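Local coordinates for exported gluconolactonase (Xanthomonas campestris pv. campestris, PDB 3DR2), which catalyses the hydrolysis of gluconolactone to gluconate, as a calcium-binding lactonase of the SMP-30 family that folds as a six-bladed beta-propeller, at residues A[60-69]-A[80-91]; A[100-109]-A[129-138]. All coordinates share one frame; numbering follows the deposited sequence.

Interaction 1 of 2, residues A[60-69]-A[80-91]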
loop_
_atom_site.group_PDB
_atom_site.type_symbol
_atom_site.label_atom_id
_atom_site.label_comp_id
_atom_site.label_asym_id
_atom_site.label_seq_id
_atom_site.Cartn_x
_atom_site.Cartn_y
_atom_site.Cartn_z
ATOM N N VAL A 60 -17.700 -4.873 -5.355
ATOM C CA VAL A 60 -16.714 -3.807 -5.490
ATOM C C VAL A 60 -16.161 -3.409 -4.120
ATOM O O VAL A 60 -16.924 -3.233 -3.182
ATOM C CB VAL A 60 -17.373 -2.554 -6.109
ATOM C CG1 VAL A 60 -16.362 -1.426 -6.198
ATOM C CG2 VAL A 60 -17.954 -2.884 -7.481
ATOM N N TRP A 61 -14.848 -3.276 -3.987
ATOM C CA TRP A 61 -14.298 -2.842 -2.709
ATOM C C TRP A 61 -12.959 -2.161 -2.944
ATOM O O TRP A 61 -12.386 -2.280 -4.025
ATOM C CB TRP A 61 -14.204 -4.017 -1.722
ATOM C CG TRP A 61 -12.952 -4.825 -1.732
ATOM C CD1 TRP A 61 -11.935 -4.753 -0.833
ATOM C CD2 TRP A 61 -12.614 -5.883 -2.639
ATOM N NE1 TRP A 61 -10.983 -5.704 -1.112
ATOM C CE2 TRP A 61 -11.375 -6.412 -2.218
ATOM C CE3 TRP A 61 -13.241 -6.438 -3.763
ATOM C CZ2 TRP A 61 -10.744 -7.471 -2.883
ATOM C CZ3 TRP A 61 -12.614 -7.491 -4.424
ATOM C CH2 TRP A 61 -11.377 -7.995 -3.980
ATOM N N SER A 62 -12.478 -1.421 -1.952
ATOM C CA SER A 62 -11.227 -0.692 -2.106
ATOM C C SER A 62 -10.026 -1.262 -1.387
ATOM O O SER A 62 -10.151 -1.848 -0.324
ATOM C CB SER A 62 -11.378 0.743 -1.579
ATOM O OG SER A 62 -12.420 1.435 -2.221
ATOM N N ASP A 63 -8.856 -1.091 -1.991
ATOM C CA ASP A 63 -7.623 -1.437 -1.305
ATOM C C ASP A 63 -7.141 -0.004 -1.084
ATOM O O ASP A 63 -6.489 0.576 -1.944
ATOM C CB ASP A 63 -6.624 -2.181 -2.181
ATOM C CG ASP A 63 -5.321 -2.463 -1.441
ATOM O OD1 ASP A 63 -4.450 -3.176 -1.978
ATOM O OD2 ASP A 63 -5.169 -1.964 -0.302
ATOM N N LEU A 64 -7.511 0.571 0.056
ATOM C CA LEU A 64 -7.178 1.960 0.381
ATOM C C LEU A 64 -5.707 2.298 0.238
ATOM O O LEU A 64 -5.339 3.243 -0.454
ATOM C CB LEU A 64 -7.626 2.266 1.811
ATOM C CG LEU A 64 -8.121 3.665 2.205
ATOM C CD1 LEU A 64 -7.913 3.824 3.699
ATOM C CD2 LEU A 64 -7.404 4.768 1.454
ATOM N N VAL A 65 -4.862 1.523 0.902
ATOM C CA VAL A 65 -3.432 1.761 0.871
ATOM C C VAL A 65 -2.787 1.423 -0.472
ATOM O O VAL A 65 -1.808 2.056 -0.873
ATOM C CB VAL A 65 -2.763 0.989 2.026
ATOM C CG1 VAL A 65 -1.253 1.098 1.947
ATOM C CG2 VAL A 65 -3.260 1.553 3.352
ATOM N N GLY A 66 -3.346 0.435 -1.165
ATOM C CA GLY A 66 -2.825 0.035 -2.462
ATOM C C GLY A 66 -3.341 0.916 -3.589
ATOM O O GLY A 66 -2.941 0.766 -4.742
ATOM N N ARG A 67 -4.250 1.825 -3.248
ATOM C CA ARG A 67 -4.818 2.764 -4.200
ATOM C C ARG A 67 -5.480 2.133 -5.415
ATOM O O ARG A 67 -5.185 2.467 -6.564
ATOM C CB ARG A 67 -3.736 3.765 -4.615
ATOM C CG ARG A 67 -3.045 4.369 -3.395
ATOM C CD ARG A 67 -1.894 5.298 -3.749
ATOM N NE ARG A 67 -2.349 6.528 -4.389
ATOM C CZ ARG A 67 -1.578 7.594 -4.581
ATOM N NH1 ARG A 67 -0.312 7.580 -4.182
ATOM N NH2 ARG A 67 -2.077 8.676 -5.172
ATOM N N ARG A 68 -6.405 1.223 -5.137
ATOM C CA ARG A 68 -7.161 0.542 -6.177
ATOM C C ARG A 68 -8.571 0.271 -5.697
ATOM O O ARG A 68 -8.818 0.191 -4.498
ATOM C CB ARG A 68 -6.530 -0.813 -6.508
ATOM C CG ARG A 68 -5.306 -0.782 -7.399
ATOM C CD ARG A 68 -4.779 -2.199 -7.554
ATOM N NE ARG A 68 -3.841 -2.346 -8.660
ATOM C CZ ARG A 68 -2.885 -3.270 -8.698
ATOM N NH1 ARG A 68 -2.740 -4.109 -7.690
ATOM N NH2 ARG A 68 -2.090 -3.369 -9.751
ATOM N N VAL A 69 -9.491 0.148 -6.650
ATOM C CA VAL A 69 -10.864 -0.237 -6.364
ATOM C C VAL A 69 -10.937 -1.547 -7.149
ATOM O O VAL A 69 -10.754 -1.552 -8.372
ATOM C CB VAL A 69 -11.899 0.754 -6.916
ATOM C CG1 VAL A 69 -13.280 0.124 -6.858
ATOM C CG2 VAL A 69 -11.893 2.032 -6.085
ATOM N N VAL A 80 -9.049 -5.162 -11.498
ATOM C CA VAL A 80 -8.854 -3.808 -11.005
ATOM C C VAL A 80 -9.855 -2.942 -11.774
ATOM O O VAL A 80 -9.764 -2.824 -13.002
ATOM C CB VAL A 80 -7.420 -3.302 -11.285
ATOM C CG1 VAL A 80 -7.283 -1.849 -10.829
ATOM C CG2 VAL A 80 -6.406 -4.180 -10.559
ATOM N N LEU A 81 -10.814 -2.356 -11.060
ATOM C CA LEU A 81 -11.831 -1.503 -11.673
ATOM C C LEU A 81 -11.338 -0.065 -11.804
ATOM O O LEU A 81 -11.599 0.595 -12.808
ATOM C CB LEU A 81 -13.126 -1.540 -10.850
ATOM C CG LEU A 81 -13.812 -2.905 -10.721
ATOM C CD1 LEU A 81 -15.026 -2.794 -9.792
ATOM C CD2 LEU A 81 -14.239 -3.394 -12.099
ATOM N N LEU A 82 -10.638 0.413 -10.779
ATOM C CA LEU A 82 -10.071 1.761 -10.772
ATOM C C LEU A 82 -8.651 1.622 -10.236
ATOM O O LEU A 82 -8.449 1.047 -9.171
ATOM C CB LEU A 82 -10.885 2.693 -9.867
ATOM C CG LEU A 82 -12.301 3.018 -10.339
ATOM C CD1 LEU A 82 -13.013 3.861 -9.297
ATOM C CD2 LEU A 82 -12.239 3.758 -11.659
ATOM N N ASP A 83 -7.672 2.145 -10.972
ATOM C CA ASP A 83 -6.274 2.027 -10.570
ATOM C C ASP A 83 -5.638 3.369 -10.202
ATOM O O ASP A 83 -6.088 4.428 -10.653
ATOM C CB ASP A 83 -5.478 1.364 -11.705
ATOM C CG ASP A 83 -4.141 0.806 -11.242
ATOM O OD1 ASP A 83 -4.088 0.163 -10.168
ATOM O OD2 ASP A 83 -3.142 0.995 -11.969
ATOM N N ALA A 84 -4.596 3.305 -9.374
ATOM C CA ALA A 84 -3.864 4.488 -8.920
ATOM C C ALA A 84 -4.821 5.565 -8.426
ATOM O O ALA A 84 -4.721 6.737 -8.805
ATOM C CB ALA A 84 -2.995 5.030 -10.055
ATOM N N THR A 85 -5.737 5.162 -7.553
ATOM C CA THR A 85 -6.748 6.065 -7.013
ATOM C C THR A 85 -6.202 7.093 -6.025
ATOM O O THR A 85 -5.086 6.959 -5.512
ATOM C CB THR A 85 -7.825 5.285 -6.279
ATOM O OG1 THR A 85 -7.280 4.794 -5.049
ATOM C CG2 THR A 85 -8.292 4.105 -7.115
ATOM N N ALA A 86 -7.003 8.124 -5.777
ATOM C CA ALA A 86 -6.641 9.159 -4.825
ATOM C C ALA A 86 -7.140 8.673 -3.463
ATOM O O ALA A 86 -7.955 9.324 -2.798
ATOM C CB ALA A 86 -7.305 10.493 -5.205
ATOM N N PHE A 87 -6.657 7.498 -3.075
ATOM C CA PHE A 87 -7.006 6.879 -1.807
ATOM C C PHE A 87 -8.500 6.710 -1.584
ATOM O O PHE A 87 -9.059 7.198 -0.601
ATOM C CB PHE A 87 -6.381 7.665 -0.649
ATOM C CG PHE A 87 -4.888 7.747 -0.725
ATOM C CD1 PHE A 87 -4.266 8.847 -1.308
ATOM C CD2 PHE A 87 -4.100 6.695 -0.270
ATOM C CE1 PHE A 87 -2.880 8.894 -1.438
ATOM C CE2 PHE A 87 -2.716 6.732 -0.397
ATOM C CZ PHE A 87 -2.104 7.832 -0.982
ATOM N N THR A 88 -9.143 6.008 -2.510
ATOM C CA THR A 88 -10.569 5.739 -2.420
ATOM C C THR A 88 -10.828 4.792 -1.250
ATOM O O THR A 88 -10.114 3.797 -1.076
ATOM C CB THR A 88 -11.078 5.109 -3.725
ATOM O OG1 THR A 88 -10.856 6.027 -4.798
ATOM C CG2 THR A 88 -12.567 4.805 -3.641
ATOM N N ASN A 89 -11.843 5.115 -0.457
ATOM C CA ASN A 89 -12.214 4.328 0.717
ATOM C C ASN A 89 -13.594 3.707 0.500
ATOM O O ASN A 89 -13.718 2.686 -0.167
ATOM C CB ASN A 89 -12.205 5.235 1.962
ATOM C CG ASN A 89 -12.296 4.452 3.268
ATOM O OD1 ASN A 89 -11.976 4.975 4.344
ATOM N ND2 ASN A 89 -12.736 3.204 3.184
ATOM N N GLY A 90 -14.636 4.333 1.036
ATOM C CA GLY A 90 -15.966 3.783 0.861
ATOM C C GLY A 90 -16.468 3.764 -0.578
ATOM O O GLY A 90 -16.103 4.620 -1.384
ATOM N N ASN A 91 -17.287 2.760 -0.897
ATOM C CA ASN A 91 -17.915 2.625 -2.216
ATOM C C ASN A 91 -19.391 2.336 -1.964
ATOM O O ASN A 91 -19.758 1.778 -0.923
ATOM C CB ASN A 91 -17.358 1.443 -3.018
ATOM C CG ASN A 91 -15.899 1.596 -3.358
ATOM O OD1 ASN A 91 -15.518 2.422 -4.189
ATOM N ND2 ASN A 91 -15.066 0.792 -2.714
HETATM O O HOH W 1 -8.353 2.972 -3.211
HETATM O O HOH W 2 -1.960 -1.737 -11.998
#

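Interaction 2 of 2, residues A[100-109]-A[129-138]. With CA (calcium ion), chain D.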
loop_
_atom_site.group_PDB
_atom_site.type_symbol
_atom_site.label_atom_id
_atom_site.label_comp_id
_atom_site.label_asym_id
_atom_site.label_seq_id
_atom_site.Cartn_x
_atom_site.Cartn_y
_atom_site.Cartn_z
ATOM N N VAL A 100 -20.372 5.136 -6.702
ATOM C CA VAL A 100 -20.054 6.411 -6.070
ATOM C C VAL A 100 -18.950 6.087 -5.070
ATOM O O VAL A 100 -18.929 4.992 -4.504
ATOM C CB VAL A 100 -21.278 7.036 -5.367
ATOM C CG1 VAL A 100 -22.283 7.512 -6.421
ATOM C CG2 VAL A 100 -21.932 6.024 -4.442
ATOM N N HIS A 101 -18.041 7.036 -4.853
ATOM C CA HIS A 101 -16.888 6.805 -3.983
ATOM C C HIS A 101 -16.532 7.914 -3.004
ATOM O O HIS A 101 -16.816 9.087 -3.244
ATOM C CB HIS A 101 -15.634 6.588 -4.841
ATOM C CG HIS A 101 -15.861 5.761 -6.066
ATOM N ND1 HIS A 101 -15.874 4.382 -6.044
ATOM C CD2 HIS A 101 -16.082 6.119 -7.355
ATOM C CE1 HIS A 101 -16.091 3.926 -7.265
ATOM N NE2 HIS A 101 -16.220 4.960 -8.080
ATOM N N CYS A 102 -15.875 7.512 -1.917
ATOM C CA CYS A 102 -15.350 8.428 -0.911
ATOM C C CYS A 102 -13.857 8.403 -1.190
ATOM O O CYS A 102 -13.251 7.328 -1.190
ATOM C CB CYS A 102 -15.575 7.899 0.502
ATOM S SG CYS A 102 -17.229 8.140 1.130
ATOM N N GLU A 103 -13.257 9.563 -1.436
ATOM C CA GLU A 103 -11.829 9.610 -1.721
ATOM C C GLU A 103 -11.064 10.453 -0.708
ATOM O O GLU A 103 -11.296 11.659 -0.586
ATOM C CB GLU A 103 -11.588 10.146 -3.137
ATOM C CG GLU A 103 -12.096 9.204 -4.226
ATOM C CD GLU A 103 -11.743 9.666 -5.630
ATOM O OE1 GLU A 103 -10.760 10.416 -5.775
ATOM O OE2 GLU A 103 -12.435 9.261 -6.590
ATOM N N HIS A 104 -10.158 9.806 0.026
ATOM C CA HIS A 104 -9.354 10.502 1.032
ATOM C C HIS A 104 -8.447 11.529 0.371
ATOM O O HIS A 104 -8.271 12.633 0.882
ATOM C CB HIS A 104 -8.452 9.528 1.801
ATOM C CG HIS A 104 -9.142 8.738 2.871
ATOM N ND1 HIS A 104 -8.441 7.967 3.774
ATOM C CD2 HIS A 104 -10.451 8.584 3.181
ATOM C CE1 HIS A 104 -9.288 7.372 4.594
ATOM N NE2 HIS A 104 -10.515 7.728 4.255
ATOM N N GLY A 105 -7.859 11.141 -0.757
ATOM C CA GLY A 105 -6.946 12.014 -1.472
ATOM C C GLY A 105 -7.562 13.282 -2.024
ATOM O O GLY A 105 -7.095 14.387 -1.722
ATOM N N ARG A 106 -8.594 13.139 -2.846
ATOM C CA ARG A 106 -9.245 14.311 -3.415
ATOM C C ARG A 106 -10.172 14.963 -2.393
ATOM O O ARG A 106 -10.723 16.039 -2.642
ATOM C CB ARG A 106 -10.011 13.937 -4.695
ATOM C CG ARG A 106 -9.082 13.712 -5.891
ATOM C CD ARG A 106 -9.808 13.763 -7.226
ATOM N NE ARG A 106 -10.535 12.532 -7.516
ATOM C CZ ARG A 106 -11.169 12.294 -8.662
ATOM N NH1 ARG A 106 -11.800 11.142 -8.843
ATOM N NH2 ARG A 106 -11.178 13.210 -9.624
ATOM N N ARG A 107 -10.320 14.307 -1.241
ATOM C CA ARG A 107 -11.165 14.792 -0.147
ATOM C C ARG A 107 -12.541 15.145 -0.699
ATOM O O ARG A 107 -13.019 16.272 -0.570
ATOM C CB ARG A 107 -10.492 16.005 0.519
ATOM C CG ARG A 107 -9.149 15.639 1.149
ATOM C CD ARG A 107 -8.287 16.839 1.519
ATOM N NE ARG A 107 -8.885 17.683 2.552
ATOM C CZ ARG A 107 -8.289 18.744 3.087
ATOM N NH1 ARG A 107 -7.071 19.094 2.692
ATOM N NH2 ARG A 107 -8.913 19.466 4.007
ATOM N N ALA A 108 -13.188 14.154 -1.300
ATOM C CA ALA A 108 -14.480 14.389 -1.913
ATOM C C ALA A 108 -15.255 13.126 -2.211
ATOM O O ALA A 108 -14.787 12.016 -1.960
ATOM C CB ALA A 108 -14.276 15.163 -3.206
ATOM N N ILE A 109 -16.458 13.331 -2.739
ATOM C CA ILE A 109 -17.336 12.251 -3.164
ATOM C C ILE A 109 -17.265 12.287 -4.687
ATOM O O ILE A 109 -17.457 13.347 -5.294
ATOM C CB ILE A 109 -18.801 12.500 -2.752
ATOM C CG1 ILE A 109 -18.914 12.589 -1.230
ATOM C CG2 ILE A 109 -19.688 11.383 -3.294
ATOM C CD1 ILE A 109 -18.485 11.323 -0.495
ATOM N N ARG A 129 -12.576 22.804 1.779
ATOM C CA ARG A 129 -12.436 21.383 1.465
ATOM C C ARG A 129 -12.931 20.495 2.602
ATOM O O ARG A 129 -12.772 20.821 3.780
ATOM C CB ARG A 129 -10.973 21.029 1.165
ATOM C CG ARG A 129 -10.376 21.735 -0.047
ATOM C CD ARG A 129 -9.024 21.150 -0.454
ATOM N NE ARG A 129 -9.140 19.816 -1.047
ATOM C CZ ARG A 129 -8.107 19.099 -1.490
ATOM N NH1 ARG A 129 -6.876 19.585 -1.409
ATOM N NH2 ARG A 129 -8.300 17.898 -2.021
ATOM N N LEU A 130 -13.540 19.368 2.237
ATOM C CA LEU A 130 -14.029 18.399 3.211
ATOM C C LEU A 130 -12.776 17.799 3.846
ATOM O O LEU A 130 -11.687 17.934 3.293
ATOM C CB LEU A 130 -14.826 17.309 2.496
ATOM C CG LEU A 130 -16.124 17.764 1.815
ATOM C CD1 LEU A 130 -16.622 16.695 0.848
ATOM C CD2 LEU A 130 -17.166 18.047 2.881
ATOM N N ASN A 131 -12.929 17.137 4.991
ATOM C CA ASN A 131 -11.784 16.535 5.680
ATOM C C ASN A 131 -11.214 15.348 4.895
ATOM O O ASN A 131 -10.069 15.367 4.451
ATOM C CB ASN A 131 -12.193 16.062 7.081
ATOM C CG ASN A 131 -12.664 17.200 7.979
ATOM O OD1 ASN A 131 -12.109 18.301 7.950
ATOM N ND2 ASN A 131 -13.672 16.927 8.800
ATOM N N SER A 132 -12.031 14.313 4.738
ATOM C CA SER A 132 -11.648 13.101 4.014
ATOM C C SER A 132 -12.792 12.098 4.130
ATOM O O SER A 132 -12.823 11.275 5.048
ATOM C CB SER A 132 -10.356 12.507 4.588
ATOM O OG SER A 132 -10.362 12.525 6.006
ATOM N N PRO A 133 -13.768 12.183 3.207
ATOM C CA PRO A 133 -14.934 11.294 3.183
ATOM C C PRO A 133 -14.476 9.862 3.389
ATOM O O PRO A 133 -13.583 9.375 2.692
ATOM C CB PRO A 133 -15.515 11.540 1.801
ATOM C CG PRO A 133 -15.243 13.004 1.611
ATOM C CD PRO A 133 -13.818 13.137 2.085
ATOM N N ASN A 134 -15.110 9.198 4.346
ATOM C CA ASN A 134 -14.743 7.845 4.728
ATOM C C ASN A 134 -15.665 6.747 4.194
ATOM O O ASN A 134 -15.209 5.821 3.518
ATOM C CB ASN A 134 -14.668 7.794 6.258
ATOM C CG ASN A 134 -14.015 6.534 6.772
ATOM O OD1 ASN A 134 -14.572 5.445 6.650
ATOM N ND2 ASN A 134 -12.826 6.674 7.353
ATOM N N ASP A 135 -16.955 6.839 4.496
ATOM C CA ASP A 135 -17.909 5.834 4.026
ATOM C C ASP A 135 -19.167 6.546 3.527
ATOM O O ASP A 135 -19.435 7.692 3.910
ATOM C CB ASP A 135 -18.237 4.857 5.168
ATOM C CG ASP A 135 -18.672 3.484 4.669
ATOM O OD1 ASP A 135 -18.713 2.540 5.493
ATOM O OD2 ASP A 135 -18.973 3.346 3.464
ATOM N N LEU A 136 -19.930 5.882 2.662
ATOM C CA LEU A 136 -21.142 6.495 2.121
ATOM C C LEU A 136 -22.218 5.477 1.793
ATOM O O LEU A 136 -21.946 4.280 1.676
ATOM C CB LEU A 136 -20.813 7.304 0.857
ATOM C CG LEU A 136 -20.606 6.563 -0.473
ATOM C CD1 LEU A 136 -20.244 7.578 -1.550
ATOM C CD2 LEU A 136 -19.507 5.510 -0.341
ATOM N N ILE A 137 -23.449 5.970 1.667
ATOM C CA ILE A 137 -24.596 5.144 1.324
ATOM C C ILE A 137 -25.505 5.986 0.444
ATOM O O ILE A 137 -25.364 7.208 0.379
ATOM C CB ILE A 137 -25.394 4.690 2.577
ATOM C CG1 ILE A 137 -25.935 5.910 3.332
ATOM C CG2 ILE A 137 -24.507 3.835 3.468
ATOM C CD1 ILE A 137 -26.798 5.567 4.546
ATOM N N VAL A 138 -26.423 5.330 -0.251
ATOM C CA VAL A 138 -27.363 6.029 -1.113
ATOM C C VAL A 138 -28.770 5.729 -0.609
ATOM O O VAL A 138 -29.157 4.567 -0.501
ATOM C CB VAL A 138 -27.242 5.554 -2.570
ATOM C CG1 VAL A 138 -28.187 6.353 -3.451
ATOM C CG2 VAL A 138 -25.805 5.708 -3.045
HETATM CA CA CA D . -14.629 3.164 7.390
HETATM O O HOH W 3 -11.809 18.588 -1.746
HETATM O O HOH W 4 -11.154 20.030 5.952
HETATM O O HOH W 5 -12.129 3.635 7.400
HETATM O O HOH W 6 -15.061 3.269 5.023
HETATM O O HOH W 7 -16.978 2.706 7.487
HETATM O O HOH W 8 -15.078 0.802 6.917
#

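Interaction 1 of 2, residues A[60-69]-A[80-91]
The hairpin of strands 68-73 and 78-83 is interrupted by a classic beta bulge, in which Leu81 and Leu82 both face Val69. Val69 N donates to Leu82 O at 2.9 Å, while Val69 O receives two backbone donors, Leu81 N at 2.8 Å and Leu82 N at 3.1 Å. Beside these bonds, the branched CB of Val69 lies against CB of Leu82, their side chains pointing the same way. Arg68 runs out extended alongside Asp83 and forms a salt bridge, its NE 2.9 Å from Asp83 OD1, with Val80 CG2 over a face of the guanidinium. Asp83 OD1 also forms a salt bridge with Arg67 of the second subunit; the terminal nitrogens of Arg68 reach Pro156 O and Gly159 O of that subunit. Beyond Asp83 the chain leaves this propeller blade and crosses over to strand 88-93, the first strand of the next. Arg67 reaches over to that crossing: bent at chi3 (69°), it delivers NE to Thr85 O at 3.0 Å, in the guanidinium plane and nearly straight on to the carbonyl, and its NH1 forms a salt bridge with Asp83 of the second subunit. The same bend lays the guanidinium over one face of Phe87, the planes 20° apart and the centres 4.2 Å apart. Leu64 CD2 meets Phe87 at CB. Ser62, on strand 58-63, reaches the start of the next blade, its buried OG giving its proton to Asn89 O at 2.7 Å and accepting from Asn91 ND2 at 2.8 Å; the amide oxygen of Asn91 turns instead to His101.

Interaction 2 of 2, residues A[100-109]-A[129-138]
Arg107 and Arg129 stack their guanidinium groups with the planes 22° apart, at the seam where one beta-propeller blade (strands 99-103 and 108-112) meets the loop leading into the next. Each donates to a carbonyl of the opposite segment, which probably eases the pairing of like charges. Arg107 NE approaches Leu130 O nearly head-on at 2.9 Å, and Arg129 NH2 sits above the carbonyl plane of Arg106 O at 3.1 Å. Water links Arg129 NE to Arg107 O. Arg107 is set by a G1 beta bulge, in which it and Ala108 both face Glu103. Next to the bulge the Pro133 ring is wedged in, CD 3.6 Å from Ala108 N and CB against Ile109 CD1. Cys102 packs its SG on Leu136 CB at 3.7 Å, and Leu136, with CG in the cramped site between backbone N and carbonyl carbon (chi1 78°), carries CD1 to Val100 CG2. Pro133 O, buried without a polar partner, lies in the plane of the His104 ring, 3.3 Å from CD2. Next along the chain, Asn134 OD1 binds calcium at 2.4 Å, with Glu48, Asn191, Asp242 and waters; one water donates to Asp135 OD1 at 2.6 Å.

Overall arrangement
Interactions 1 and 2 follow one another in the chain and illustrate how a propeller repeats its joints: in both, an arginine at a G1 bulge bends to place NE on a carbonyl of the segment leading to the next blade. Their centres lie 12 Å apart, joined through neighbouring strands 88-93 and 99-103, where Asn89 N probably bonds Cys102 O (2.7 Å) and Asn91 OD1 probably bonds His101 ND1 (2.7 Å). Asn89 also brings interaction 1 against the metal site, its CG packing 3.2 Å from Asn134 O. That calcium, probably the catalytic one as in relatives, belongs to interaction 2, whereas interaction 1 reaches outward to the second subunit.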